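Local coordinates for protein P35 antigen (Borrelia burgdorferi, PDB 4ALY) that is an outer surface lipoprotein of the Lyme disease spirochaete that is needed for infection through a tick bite, its molecular mechanism being unknown, at residues A[100-105]-A[130-135]; A[111-116]-A[121-126]; A[147-152]-A[222-227]; A[155-158]-A[162-165]; A[166-171]-A[255-260]. All blocks are in the same frame, centred on the assembly; numbering follows the deposited sequence.

Contact 1 of 5, residues A[100-105]-A[130-135]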
# COMPACT_ATOMS: atom_id res chain seq x y z
N ASN A 100 11.31 17.54 5.13
CA ASN A 100 11.13 17.47 6.59
C ASN A 100 9.64 17.46 6.85
O ASN A 100 9.21 16.90 7.81
CB ASN A 100 11.69 18.70 7.33
CG ASN A 100 13.20 18.84 7.17
OD1 ASN A 100 13.89 17.83 7.05
ND2 ASN A 100 13.71 20.11 7.14
N ASP A 101 8.89 18.15 5.99
CA ASP A 101 7.47 18.21 6.16
C ASP A 101 6.72 16.92 5.66
O ASP A 101 5.50 16.90 5.64
CB ASP A 101 6.90 19.54 5.67
CG ASP A 101 6.54 19.56 4.16
OD1 ASP A 101 6.97 18.69 3.35
OD2 ASP A 101 5.86 20.56 3.79
N GLN A 102 7.46 15.86 5.33
CA GLN A 102 6.85 14.58 4.90
C GLN A 102 5.72 14.77 3.91
O GLN A 102 4.58 14.22 4.05
CB GLN A 102 6.48 13.74 6.12
CG GLN A 102 7.73 13.53 6.93
CD GLN A 102 7.52 12.90 8.27
OE1 GLN A 102 6.38 12.74 8.75
NE2 GLN A 102 8.62 12.46 8.87
N PHE A 103 6.03 15.56 2.88
CA PHE A 103 5.10 15.84 1.79
C PHE A 103 3.85 16.49 2.32
O PHE A 103 2.73 16.28 1.77
CB PHE A 103 4.82 14.60 0.95
CG PHE A 103 5.99 14.18 0.11
CD1 PHE A 103 6.47 15.03 -0.87
CD2 PHE A 103 6.60 12.97 0.27
CE1 PHE A 103 7.56 14.69 -1.66
CE2 PHE A 103 7.71 12.60 -0.53
CZ PHE A 103 8.19 13.49 -1.49
N GLY A 104 4.06 17.37 3.30
CA GLY A 104 2.95 18.19 3.83
C GLY A 104 2.17 17.42 4.91
O GLY A 104 1.36 18.00 5.63
N MET A 105 2.43 16.13 5.04
CA MET A 105 1.62 15.31 5.86
C MET A 105 2.04 15.25 7.33
O MET A 105 1.32 14.75 8.18
CB MET A 105 1.58 13.91 5.27
CG MET A 105 0.66 13.82 4.09
SD MET A 105 0.76 12.20 3.27
CE MET A 105 -0.67 11.60 4.11
N GLU A 130 11.05 3.79 6.74
CA GLU A 130 10.65 2.72 5.81
C GLU A 130 9.15 2.64 5.47
O GLU A 130 8.76 2.60 4.29
CB GLU A 130 11.10 1.37 6.29
CG GLU A 130 12.08 0.69 5.36
CD GLU A 130 11.62 -0.73 5.02
OE1 GLU A 130 10.58 -1.16 5.57
OE2 GLU A 130 12.27 -1.43 4.20
N GLU A 131 8.32 2.63 6.50
CA GLU A 131 6.89 2.53 6.36
C GLU A 131 6.29 3.77 5.66
O GLU A 131 5.44 3.71 4.77
CB GLU A 131 6.29 2.37 7.74
CG GLU A 131 6.51 1.01 8.31
CD GLU A 131 7.74 0.93 9.19
OE1 GLU A 131 8.63 1.83 9.19
OE2 GLU A 131 7.80 -0.08 9.90
N ARG A 132 6.78 4.92 6.03
CA ARG A 132 6.43 6.07 5.27
C ARG A 132 6.73 5.91 3.73
O ARG A 132 5.85 6.14 2.89
CB ARG A 132 7.14 7.23 5.86
CG ARG A 132 6.29 8.12 6.69
CD ARG A 132 7.09 9.41 6.91
NE ARG A 132 7.50 9.11 8.23
CZ ARG A 132 8.72 9.17 8.75
NH1 ARG A 132 9.76 9.67 8.10
NH2 ARG A 132 8.78 8.81 10.02
N ARG A 133 7.95 5.51 3.39
CA ARG A 133 8.40 5.25 2.01
C ARG A 133 7.44 4.27 1.27
O ARG A 133 6.94 4.57 0.12
CB ARG A 133 9.88 4.76 1.99
CG ARG A 133 10.58 4.89 0.60
CD ARG A 133 10.13 3.78 -0.37
NE ARG A 133 10.28 2.47 0.23
CZ ARG A 133 9.63 1.40 -0.20
NH1 ARG A 133 8.77 1.56 -1.17
NH2 ARG A 133 9.79 0.21 0.36
N MET A 134 7.09 3.17 1.94
CA MET A 134 6.16 2.15 1.35
C MET A 134 4.81 2.83 1.12
O MET A 134 4.19 2.65 0.11
CB MET A 134 6.02 0.95 2.27
CG MET A 134 6.74 -0.31 1.81
SD MET A 134 7.13 -1.34 3.23
CE MET A 134 8.48 -2.38 2.62
N LEU A 135 4.38 3.68 2.03
CA LEU A 135 3.16 4.37 1.78
C LEU A 135 3.26 5.25 0.48
O LEU A 135 2.31 5.31 -0.31
CB LEU A 135 2.84 5.24 2.97
CG LEU A 135 1.61 6.13 2.84
CD1 LEU A 135 0.33 5.29 2.60
CD2 LEU A 135 1.54 6.96 4.15
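The amide of Gln102 lies over one face of the Arg132 guanidinium, with NE2 3.1 Å above the plane and displaced toward the rim on the NH1 side. The two planes are 19° apart. NE2 also stands 3.1 Å from Arg132 NH1, but both nitrogens are donors and no hydrogen bond joins them. Their protons go to other acceptors: Arg132 NH1 forms a salt bridge with Glu98 and NH2 donates to the carbonyl of Phe123, while Gln102 NE2 donates to that of Asp124. Bonds from NH1 and NH2 would restrain rotation of the guanidinium. The side chains approach almost perpendicular to each other: Gln102 is extended beyond CG (chi2 171°), whereas Arg132 bends at its third torsion (chi3 -102°), which turns the guanidinium under the amide. Nearer the backbones, Arg132 CD lies 3.8 Å from Gln102 CD. On the loop side, the backbone bond from Met105 N to Gln102 O, 3.0 Å, closes a turn. Phe110 packs against both Gln102 and Arg132. This is a loop-to-helix contact, a buried pair of polar side chains that lays the connection between helices 70-95 and 106-110 against helix 129-137 in an all-helical fold.

Contact 2 of 5, residues A[111-116]-A[121-126]; sequences SKIFFN and VHFDSH
Phe123 N donates to Ile113 O at 3.1 Å with an N-H...O angle of 154°, the one direct hydrogen bond between 111-116 and 121-126. The same carbonyl oxygen receives a CA-H...O contact from His122 CA at 3.3 Å and lies at the edge of the His122 ring. Ser111 O sits over the centre of one face of that imidazole, 3.3 Å above it. Phe114 meets His122 as well: the planes are 30° apart with centroids separated by 4.5 Å, but the offset leaves little of one ring over the other, and His122 CD2 lies over the rim of the phenyl face. Phe115 and Phe123 touch rim to rim, CD1 to CE1 3.6 Å, in planes only 5° apart. Phe123 CG stands anti to the backbone N, which turns its ring beside Ile113 and toward Phe115. Separately, Ile113 CG1 packs on Phe123 CB at 3.9 Å, and Ser111 CB lies against the Asp124 carboxylate, 3.2 Å from OD2.

Further out, a water links the two segments, donating to Val121 O and accepting from Phe115 N. A type I turn runs from His122 to Ser125. Arg106 pairs with Asp124 through NE and accepts from Ser111 OG. The whole is an irregular loop between helices 106-110 and 129-137, folded back on itself. Two carbonyl oxygens round His122 would probably favour a polarised or positive imidazole.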
# COMPACT_ATOMS: atom_id res chain seq x y z
N SER A 111 2.45 13.15 12.54
CA SER A 111 2.84 13.41 13.94
C SER A 111 1.66 13.29 14.94
O SER A 111 1.86 13.58 16.08
CB SER A 111 3.59 14.73 14.11
OG SER A 111 2.68 15.79 13.97
N LYS A 112 0.48 12.88 14.49
CA LYS A 112 -0.70 12.65 15.36
C LYS A 112 -1.19 11.20 15.39
O LYS A 112 -2.09 10.90 16.17
CB LYS A 112 -1.94 13.43 14.93
CG LYS A 112 -1.74 14.89 14.51
CD LYS A 112 -1.52 15.75 15.72
CE LYS A 112 -1.92 17.19 15.42
NZ LYS A 112 -1.28 17.83 16.60
N ILE A 113 -0.66 10.33 14.55
CA ILE A 113 -1.19 8.99 14.48
C ILE A 113 -0.06 8.00 14.84
O ILE A 113 1.09 8.38 14.78
CB ILE A 113 -1.71 8.67 13.05
CG1 ILE A 113 -0.53 8.79 12.04
CG2 ILE A 113 -2.92 9.55 12.70
CD1 ILE A 113 -0.74 8.09 10.72
N PHE A 114 -0.44 6.77 15.17
CA PHE A 114 0.47 5.63 15.47
C PHE A 114 0.37 4.50 14.46
O PHE A 114 -0.70 4.19 13.97
CB PHE A 114 0.16 5.02 16.82
CG PHE A 114 0.26 6.02 17.90
CD1 PHE A 114 1.50 6.37 18.41
CD2 PHE A 114 -0.88 6.69 18.35
CE1 PHE A 114 1.61 7.35 19.37
CE2 PHE A 114 -0.77 7.68 19.33
CZ PHE A 114 0.47 7.98 19.85
N PHE A 115 1.49 3.84 14.23
CA PHE A 115 1.51 2.80 13.25
C PHE A 115 0.50 1.70 13.59
O PHE A 115 -0.34 1.34 12.77
CB PHE A 115 2.95 2.26 13.07
CG PHE A 115 3.07 1.24 11.97
CD1 PHE A 115 2.79 1.58 10.65
CD2 PHE A 115 3.44 -0.07 12.24
CE1 PHE A 115 2.90 0.62 9.63
CE2 PHE A 115 3.56 -1.03 11.22
CZ PHE A 115 3.29 -0.68 9.92
N ASN A 116 0.62 1.16 14.79
CA ASN A 116 -0.32 0.13 15.28
C ASN A 116 -0.56 0.41 16.76
O ASN A 116 0.22 1.17 17.38
CB ASN A 116 0.17 -1.31 15.01
CG ASN A 116 1.58 -1.54 15.52
OD1 ASN A 116 1.98 -0.98 16.55
ND2 ASN A 116 2.36 -2.31 14.80
N VAL A 121 6.10 5.92 19.54
CA VAL A 121 6.28 7.23 18.89
C VAL A 121 5.27 7.32 17.72
O VAL A 121 4.80 6.30 17.23
CB VAL A 121 7.75 7.41 18.35
CG1 VAL A 121 8.70 7.76 19.49
CG2 VAL A 121 8.24 6.15 17.61
N HIS A 122 4.92 8.52 17.31
CA HIS A 122 4.06 8.74 16.14
C HIS A 122 4.76 8.37 14.84
O HIS A 122 5.97 8.21 14.79
CB HIS A 122 3.66 10.19 16.11
CG HIS A 122 2.87 10.63 17.32
ND1 HIS A 122 3.37 11.48 18.24
CD2 HIS A 122 1.58 10.30 17.74
CE1 HIS A 122 2.44 11.70 19.19
NE2 HIS A 122 1.36 10.96 18.90
N PHE A 123 3.98 8.26 13.78
CA PHE A 123 4.45 7.79 12.46
C PHE A 123 5.42 8.75 11.76
O PHE A 123 6.13 8.38 10.82
CB PHE A 123 3.19 7.54 11.66
CG PHE A 123 3.37 6.72 10.42
CD1 PHE A 123 3.81 5.45 10.48
CD2 PHE A 123 3.04 7.25 9.19
CE1 PHE A 123 3.96 4.71 9.29
CE2 PHE A 123 3.18 6.54 8.05
CZ PHE A 123 3.61 5.26 8.09
N ASP A 124 5.50 9.98 12.27
CA ASP A 124 6.49 10.90 11.76
C ASP A 124 7.90 10.57 12.25
O ASP A 124 8.85 11.16 11.75
CB ASP A 124 6.12 12.37 12.04
CG ASP A 124 6.39 12.82 13.51
OD1 ASP A 124 6.24 12.04 14.47
OD2 ASP A 124 6.71 14.00 13.69
N SER A 125 8.07 9.64 13.17
CA SER A 125 9.41 9.47 13.73
C SER A 125 10.46 8.78 12.75
O SER A 125 10.07 8.02 11.88
CB SER A 125 9.33 8.68 15.06
OG SER A 125 10.56 7.93 15.21
N HIS A 126 11.77 8.99 12.95
CA HIS A 126 12.81 8.28 12.16
C HIS A 126 12.57 6.77 12.16
O HIS A 126 13.03 6.03 11.31
CB HIS A 126 14.20 8.63 12.67
CG HIS A 126 15.34 8.05 11.84
ND1 HIS A 126 15.90 6.82 12.08
CD2 HIS A 126 16.04 8.59 10.73
CE1 HIS A 126 16.89 6.59 11.18
NE2 HIS A 126 16.96 7.67 10.35
O HOH W 1 3.81 5.22 14.76

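Contact 3 of 5, residues A[147-152]-A[222-227]; sequences FNLGQI and KDTDDL
Helix segments 147-152 and 222-227 cross at 64° with axes 10.1 Å apart at closest approach, and their backbones come nearest at Leu149 and Thr224, where the CA atoms are 7.0 Å apart. Leu149 is the central side chain. Its CD2 meets Thr224 CG2 at 3.5 Å, and its CD1 lies 3.7 Å from the same methyl, so both branches fork around it. Thr224 can offer that methyl because OG1 is turned back beside its own backbone N (chi1 -58°) and bonds to the carbonyl of Trp220, one helical turn earlier; the hydroxyl is thereby satisfied within the helix and the methyl is the part that meets Leu149. In the helical bundle of this protein the contact joins helix 143-157 to the long helix 200-233, and all four touching residues are buried. Leu227, one turn beyond Thr224, touches both neighbours on the other helix with CD2, 3.9 Å from Leu149 CD1 and 4.2 Å from Ile152 CG2. Leu227 and Ile152 run antiparallel alongside each other. No hydrogen bond spans the two segments. Leu139 packs on Leu149 and Thr224, Leu244 touches Ile152, and Asp225 reaches helix 143-157 by a salt bridge to Lys145.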
# COMPACT_ATOMS: atom_id res chain seq x y z
N PHE A 147 0.90 14.80 -2.11
CA PHE A 147 0.82 16.04 -1.43
C PHE A 147 -0.65 16.48 -1.37
O PHE A 147 -1.07 17.01 -0.34
CB PHE A 147 1.70 17.11 -2.11
CG PHE A 147 1.51 18.48 -1.54
CD1 PHE A 147 2.07 18.80 -0.33
CD2 PHE A 147 0.63 19.41 -2.16
CE1 PHE A 147 1.84 20.07 0.23
CE2 PHE A 147 0.40 20.65 -1.63
CZ PHE A 147 1.00 20.99 -0.42
N ASN A 148 -1.38 16.33 -2.50
CA ASN A 148 -2.81 16.75 -2.61
C ASN A 148 -3.74 15.90 -1.71
O ASN A 148 -4.57 16.47 -0.99
CB ASN A 148 -3.29 16.83 -4.09
CG ASN A 148 -2.58 17.96 -4.88
OD1 ASN A 148 -2.57 19.13 -4.47
ND2 ASN A 148 -1.93 17.59 -5.99
N LEU A 149 -3.60 14.56 -1.77
CA LEU A 149 -4.22 13.62 -0.82
C LEU A 149 -4.01 14.10 0.60
O LEU A 149 -5.01 14.33 1.33
CB LEU A 149 -3.66 12.21 -0.92
CG LEU A 149 -4.42 11.08 -0.11
CD1 LEU A 149 -5.95 11.06 -0.42
CD2 LEU A 149 -3.84 9.67 -0.34
N GLY A 150 -2.74 14.35 0.95
CA GLY A 150 -2.33 14.74 2.25
C GLY A 150 -2.91 16.02 2.78
O GLY A 150 -3.09 16.11 4.01
N GLN A 151 -3.14 17.02 1.93
CA GLN A 151 -3.76 18.28 2.34
C GLN A 151 -5.26 18.10 2.67
O GLN A 151 -5.85 18.77 3.56
CB GLN A 151 -3.57 19.40 1.29
CG GLN A 151 -2.11 19.84 1.09
CD GLN A 151 -1.44 20.37 2.38
OE1 GLN A 151 -0.63 19.65 3.10
NE2 GLN A 151 -1.80 21.63 2.71
N ILE A 152 -5.89 17.19 1.94
CA ILE A 152 -7.27 16.90 2.15
C ILE A 152 -7.43 16.07 3.46
O ILE A 152 -8.31 16.33 4.26
CB ILE A 152 -7.75 16.12 0.93
CG1 ILE A 152 -7.68 17.04 -0.33
CG2 ILE A 152 -9.08 15.42 1.15
CD1 ILE A 152 -7.91 16.22 -1.59
N LYS A 222 -7.08 4.52 -7.76
CA LYS A 222 -8.34 5.09 -8.25
C LYS A 222 -9.20 5.84 -7.17
O LYS A 222 -9.76 6.95 -7.40
CB LYS A 222 -9.14 4.01 -9.00
CG LYS A 222 -10.48 4.48 -9.58
CD LYS A 222 -11.67 4.03 -8.73
CE LYS A 222 -12.69 3.25 -9.58
NZ LYS A 222 -13.66 4.13 -10.32
N ASP A 223 -9.34 5.23 -6.00
CA ASP A 223 -10.17 5.91 -4.97
C ASP A 223 -9.49 7.21 -4.51
O ASP A 223 -10.18 8.14 -4.12
CB ASP A 223 -10.51 5.02 -3.75
CG ASP A 223 -11.44 3.84 -4.10
OD1 ASP A 223 -12.20 3.94 -5.07
OD2 ASP A 223 -11.40 2.81 -3.39
N THR A 224 -8.17 7.28 -4.68
CA THR A 224 -7.36 8.40 -4.17
C THR A 224 -7.55 9.54 -5.08
O THR A 224 -7.76 10.66 -4.62
CB THR A 224 -5.84 8.14 -4.24
OG1 THR A 224 -5.51 6.99 -3.52
CG2 THR A 224 -5.16 9.18 -3.53
N ASP A 225 -7.43 9.28 -6.37
CA ASP A 225 -7.64 10.29 -7.40
C ASP A 225 -9.08 10.78 -7.33
O ASP A 225 -9.30 11.96 -7.47
CB ASP A 225 -7.41 9.68 -8.79
CG ASP A 225 -5.94 9.30 -9.03
OD1 ASP A 225 -5.00 10.02 -8.56
OD2 ASP A 225 -5.70 8.32 -9.77
N ASP A 226 -10.06 9.90 -7.11
CA ASP A 226 -11.46 10.36 -7.15
C ASP A 226 -11.74 11.28 -5.98
O ASP A 226 -12.51 12.27 -6.10
CB ASP A 226 -12.49 9.22 -7.19
CG ASP A 226 -12.40 8.37 -8.46
OD1 ASP A 226 -12.00 8.85 -9.53
OD2 ASP A 226 -12.74 7.19 -8.41
N LEU A 227 -11.09 10.96 -4.86
CA LEU A 227 -11.25 11.75 -3.64
C LEU A 227 -10.70 13.16 -3.91
O LEU A 227 -11.37 14.14 -3.61
CB LEU A 227 -10.54 11.09 -2.46
CG LEU A 227 -10.61 12.01 -1.22
CD1 LEU A 227 -12.10 12.28 -0.88
CD2 LEU A 227 -9.78 11.47 -0.05

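Contact 4 of 5, residues A[155-158]-A[162-165]; sequences KLSQ and YRGL
Arg163 turns back across a short helix-loop-helix connection to hold the backbone carbonyl of Ser157, joining the end of helix 143-157 to the start of helix 163-189. The grip is side-on: NE and NH2 both donate to Ser157 O, at 2.8 and 2.7 Å, with N-H...O angles of 137° and 142°. The oxygen lies close to the guanidinium plane. NE meets a lone pair of Ser157 O, in the carbonyl plane, whereas NH2 approaches nearly along the C=O axis; both bonds are bent because one oxygen is shared by two N-H groups of the same guanidinium. A bend at the third torsion (chi3 -39°) brings the guanidinium round to this position. The Ser157 hydroxyl adds a weak bond, NE to OG 3.4 Å; its stronger partner is the carbonyl of Glu108, to which OG is bonded.

The apolar half of the contact is Leu156 against Tyr162, crossing at about a right angle. Leu156 CD2 touches Tyr162 CB at 4.0 Å and CD2 of the ring at 4.1 Å. The phenol end leads off to helix 241-250, where Tyr162 OH is hydrogen-bonded to Ser242 OG; a sulfate, probably from the crystallisation liquor, lies about 4 Å from this side chain. Close to where the chain turns, Leu156 O comes 3.6 Å from Tyr162 CB.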
# COMPACT_ATOMS: atom_id res chain seq x y z
N LYS A 155 -7.26 17.73 6.72
CA LYS A 155 -8.43 18.48 7.18
C LYS A 155 -9.21 17.57 8.13
O LYS A 155 -9.67 18.04 9.16
CB LYS A 155 -9.27 18.99 6.03
CG LYS A 155 -8.61 20.13 5.27
CD LYS A 155 -9.65 20.82 4.41
CE LYS A 155 -9.28 22.29 4.23
NZ LYS A 155 -10.02 22.79 3.06
N LEU A 156 -9.28 16.26 7.80
CA LEU A 156 -9.92 15.26 8.63
C LEU A 156 -9.09 14.91 9.86
O LEU A 156 -9.63 14.73 10.95
CB LEU A 156 -10.12 13.97 7.85
CG LEU A 156 -11.19 13.93 6.78
CD1 LEU A 156 -11.10 12.65 5.93
CD2 LEU A 156 -12.59 14.15 7.42
N SER A 157 -7.79 14.78 9.71
CA SER A 157 -6.96 14.38 10.84
C SER A 157 -6.95 15.47 11.96
O SER A 157 -6.75 15.18 13.16
CB SER A 157 -5.56 14.04 10.34
OG SER A 157 -4.70 13.55 11.39
N GLN A 158 -7.22 16.72 11.59
CA GLN A 158 -7.40 17.81 12.57
C GLN A 158 -8.62 17.61 13.52
O GLN A 158 -8.83 18.37 14.49
CB GLN A 158 -7.48 19.15 11.81
CG GLN A 158 -6.12 19.59 11.27
CD GLN A 158 -6.13 20.93 10.56
OE1 GLN A 158 -6.58 21.05 9.42
NE2 GLN A 158 -5.60 21.93 11.20
N TYR A 162 -12.32 12.02 13.46
CA TYR A 162 -12.10 11.49 12.08
C TYR A 162 -10.68 10.99 11.84
O TYR A 162 -10.39 10.44 10.81
CB TYR A 162 -12.48 12.54 11.08
CG TYR A 162 -13.88 13.03 11.29
CD1 TYR A 162 -14.91 12.13 11.62
CD2 TYR A 162 -14.18 14.36 11.18
CE1 TYR A 162 -16.19 12.58 11.80
CE2 TYR A 162 -15.44 14.83 11.39
CZ TYR A 162 -16.44 13.93 11.68
OH TYR A 162 -17.73 14.40 11.82
N ARG A 163 -9.80 11.16 12.81
CA ARG A 163 -8.38 10.81 12.61
C ARG A 163 -8.18 9.31 12.47
O ARG A 163 -7.30 8.86 11.70
CB ARG A 163 -7.54 11.35 13.77
CG ARG A 163 -6.10 10.88 13.81
CD ARG A 163 -5.27 11.74 14.72
NE ARG A 163 -5.59 13.17 14.64
CZ ARG A 163 -5.47 13.99 15.71
NH1 ARG A 163 -5.04 13.54 16.86
NH2 ARG A 163 -5.77 15.27 15.63
N GLY A 164 -9.02 8.51 13.13
CA GLY A 164 -8.90 7.04 13.07
C GLY A 164 -9.03 6.55 11.65
O GLY A 164 -8.20 5.74 11.16
N LEU A 165 -10.05 7.07 10.95
CA LEU A 165 -10.28 6.60 9.59
C LEU A 165 -9.12 6.96 8.60
O LEU A 165 -8.77 6.12 7.73
CB LEU A 165 -11.59 7.12 9.12
CG LEU A 165 -11.96 6.71 7.71
CD1 LEU A 165 -12.10 5.19 7.59
CD2 LEU A 165 -13.28 7.43 7.45

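Contact 5 of 5, residues A[166-171]-A[255-260]; sequences VKETLI and AQFANI
Thr169 OG1 is hydrogen-bonded to the carbonyl of Leu165, one turn back along its own helix, and from that position it also lies 3.8 Å from Phe257 CZ across the contact. This is helix-to-helix packing in the bundle: Phe257, on helix 254-275, inserts its ring against the backbone and side chains of helix 163-189 at Glu168 and Thr169, near a wider pi-type turn at 168-171. The principal partner is Glu168. Its CG sits over the centre of one face of the ring, 3.8 Å from the centroid and 10° off the normal, a CH-pi contact made by the aliphatic part of the chain. Beyond CG the glutamate is extended (chi2 154°), which carries its carboxylate past the ring, with the two planes 76° apart. Glu168 OE2 is 3.6 Å from Phe257 CE2 and has a long, weak ion pair with Arg249. The ring also meets the helix backbone: Thr169 CA lies in the plane at its edge. No hydrogen bond crosses between the segments, and the contact rests on CH-pi and van der Waals packing, while Leu165 and Arg173 add further contacts to the ring from the same helix. Phe257 CE1 approaches the carbonyl oxygen of Glu168 to 3.5 Å.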
# COMPACT_ATOMS: atom_id res chain seq x y z
N VAL A 166 -8.50 8.12 8.84
CA VAL A 166 -7.28 8.57 8.13
C VAL A 166 -6.12 7.63 8.24
O VAL A 166 -5.59 7.17 7.23
CB VAL A 166 -6.86 9.99 8.55
CG1 VAL A 166 -5.49 10.33 7.97
CG2 VAL A 166 -7.93 10.98 8.11
N LYS A 167 -5.77 7.30 9.47
CA LYS A 167 -4.79 6.29 9.78
C LYS A 167 -5.18 4.95 9.09
O LYS A 167 -4.42 4.44 8.25
CB LYS A 167 -4.70 6.19 11.32
CG LYS A 167 -3.67 5.24 11.84
CD LYS A 167 -4.27 3.85 11.98
CE LYS A 167 -3.17 2.86 12.36
NZ LYS A 167 -3.62 1.50 11.92
N GLU A 168 -6.37 4.42 9.39
CA GLU A 168 -6.83 3.11 8.86
C GLU A 168 -6.59 3.14 7.31
O GLU A 168 -5.92 2.27 6.73
CB GLU A 168 -8.34 2.98 9.17
CG GLU A 168 -9.03 1.68 9.61
CD GLU A 168 -10.33 1.95 10.45
OE1 GLU A 168 -10.20 2.40 11.64
OE2 GLU A 168 -11.49 1.73 9.96
N THR A 169 -7.11 4.16 6.66
CA THR A 169 -7.00 4.32 5.22
C THR A 169 -5.54 4.27 4.71
O THR A 169 -5.24 3.58 3.76
CB THR A 169 -7.65 5.64 4.83
OG1 THR A 169 -9.03 5.63 5.26
CG2 THR A 169 -7.51 5.89 3.37
N LEU A 170 -4.63 4.96 5.40
CA LEU A 170 -3.29 5.12 4.91
C LEU A 170 -2.48 3.87 5.23
O LEU A 170 -1.65 3.40 4.44
CB LEU A 170 -2.66 6.39 5.53
CG LEU A 170 -3.06 7.79 5.00
CD1 LEU A 170 -2.28 8.90 5.73
CD2 LEU A 170 -2.83 7.91 3.49
N ILE A 171 -2.73 3.33 6.39
CA ILE A 171 -1.89 2.26 6.87
C ILE A 171 -2.45 0.87 6.55
O ILE A 171 -1.73 0.02 6.03
CB ILE A 171 -1.65 2.46 8.37
CG1 ILE A 171 -0.85 3.78 8.49
CG2 ILE A 171 -0.99 1.20 8.98
CD1 ILE A 171 -0.40 4.12 9.89
N ALA A 255 -16.22 -3.22 6.44
CA ALA A 255 -16.08 -4.56 5.87
C ALA A 255 -14.99 -4.57 4.78
O ALA A 255 -14.25 -5.56 4.63
CB ALA A 255 -17.41 -5.08 5.34
N GLN A 256 -14.91 -3.49 4.01
CA GLN A 256 -13.90 -3.37 2.96
C GLN A 256 -12.47 -3.40 3.53
O GLN A 256 -11.58 -3.93 2.90
CB GLN A 256 -14.10 -2.09 2.16
CG GLN A 256 -15.22 -2.10 1.14
CD GLN A 256 -15.37 -0.73 0.48
OE1 GLN A 256 -15.42 0.32 1.17
NE2 GLN A 256 -15.45 -0.72 -0.86
N PHE A 257 -12.27 -2.91 4.76
CA PHE A 257 -10.95 -3.09 5.42
C PHE A 257 -10.69 -4.54 5.78
O PHE A 257 -9.60 -5.10 5.49
CB PHE A 257 -10.79 -2.21 6.69
CG PHE A 257 -10.50 -0.74 6.40
CD1 PHE A 257 -9.25 -0.32 5.89
CD2 PHE A 257 -11.48 0.23 6.65
CE1 PHE A 257 -8.99 1.03 5.66
CE2 PHE A 257 -11.25 1.56 6.40
CZ PHE A 257 -10.00 1.97 5.90
N ALA A 258 -11.66 -5.13 6.48
CA ALA A 258 -11.54 -6.56 6.84
C ALA A 258 -11.32 -7.41 5.61
O ALA A 258 -10.47 -8.26 5.63
CB ALA A 258 -12.72 -7.05 7.68
N ASN A 259 -12.02 -7.14 4.52
CA ASN A 259 -11.77 -7.89 3.28
C ASN A 259 -10.33 -7.73 2.75
O ASN A 259 -9.60 -8.73 2.53
CB ASN A 259 -12.86 -7.57 2.24
CG ASN A 259 -14.30 -7.93 2.75
OD1 ASN A 259 -14.49 -8.70 3.74
ND2 ASN A 259 -15.31 -7.36 2.08
N ILE A 260 -9.91 -6.47 2.61
CA ILE A 260 -8.54 -6.13 2.22
C ILE A 260 -7.53 -6.82 3.11
O ILE A 260 -6.63 -7.50 2.63
CB ILE A 260 -8.31 -4.61 2.19
CG1 ILE A 260 -9.14 -3.99 1.08
CG2 ILE A 260 -6.84 -4.26 1.94
CD1 ILE A 260 -9.26 -2.48 1.17

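In the fold
From the N terminus, contact 1 closes the first loop by bringing the connection after helix 70-95 onto helix 129-137. Contact 2 lies within that loop, folding 111-116 against 121-126, and Arg132 and Gln102 link the two contacts through the 121-126 backbone. Contact 3 opens next on helix 143-157 and closes 70 residues on at helix 200-233; contact 4 is enclosed in this span, at the turn from helix 143-157 to helix 163-189, and touches contact 2 where Arg163 packs on Lys112 and Ile113. Contact 5 starts inside the span of contact 3 but ends on helix 254-275, so the two cross. Helix 163-189 serves contacts 4 and 5, and it also packs against contacts 1 and 2 through Leu170 and Lys167.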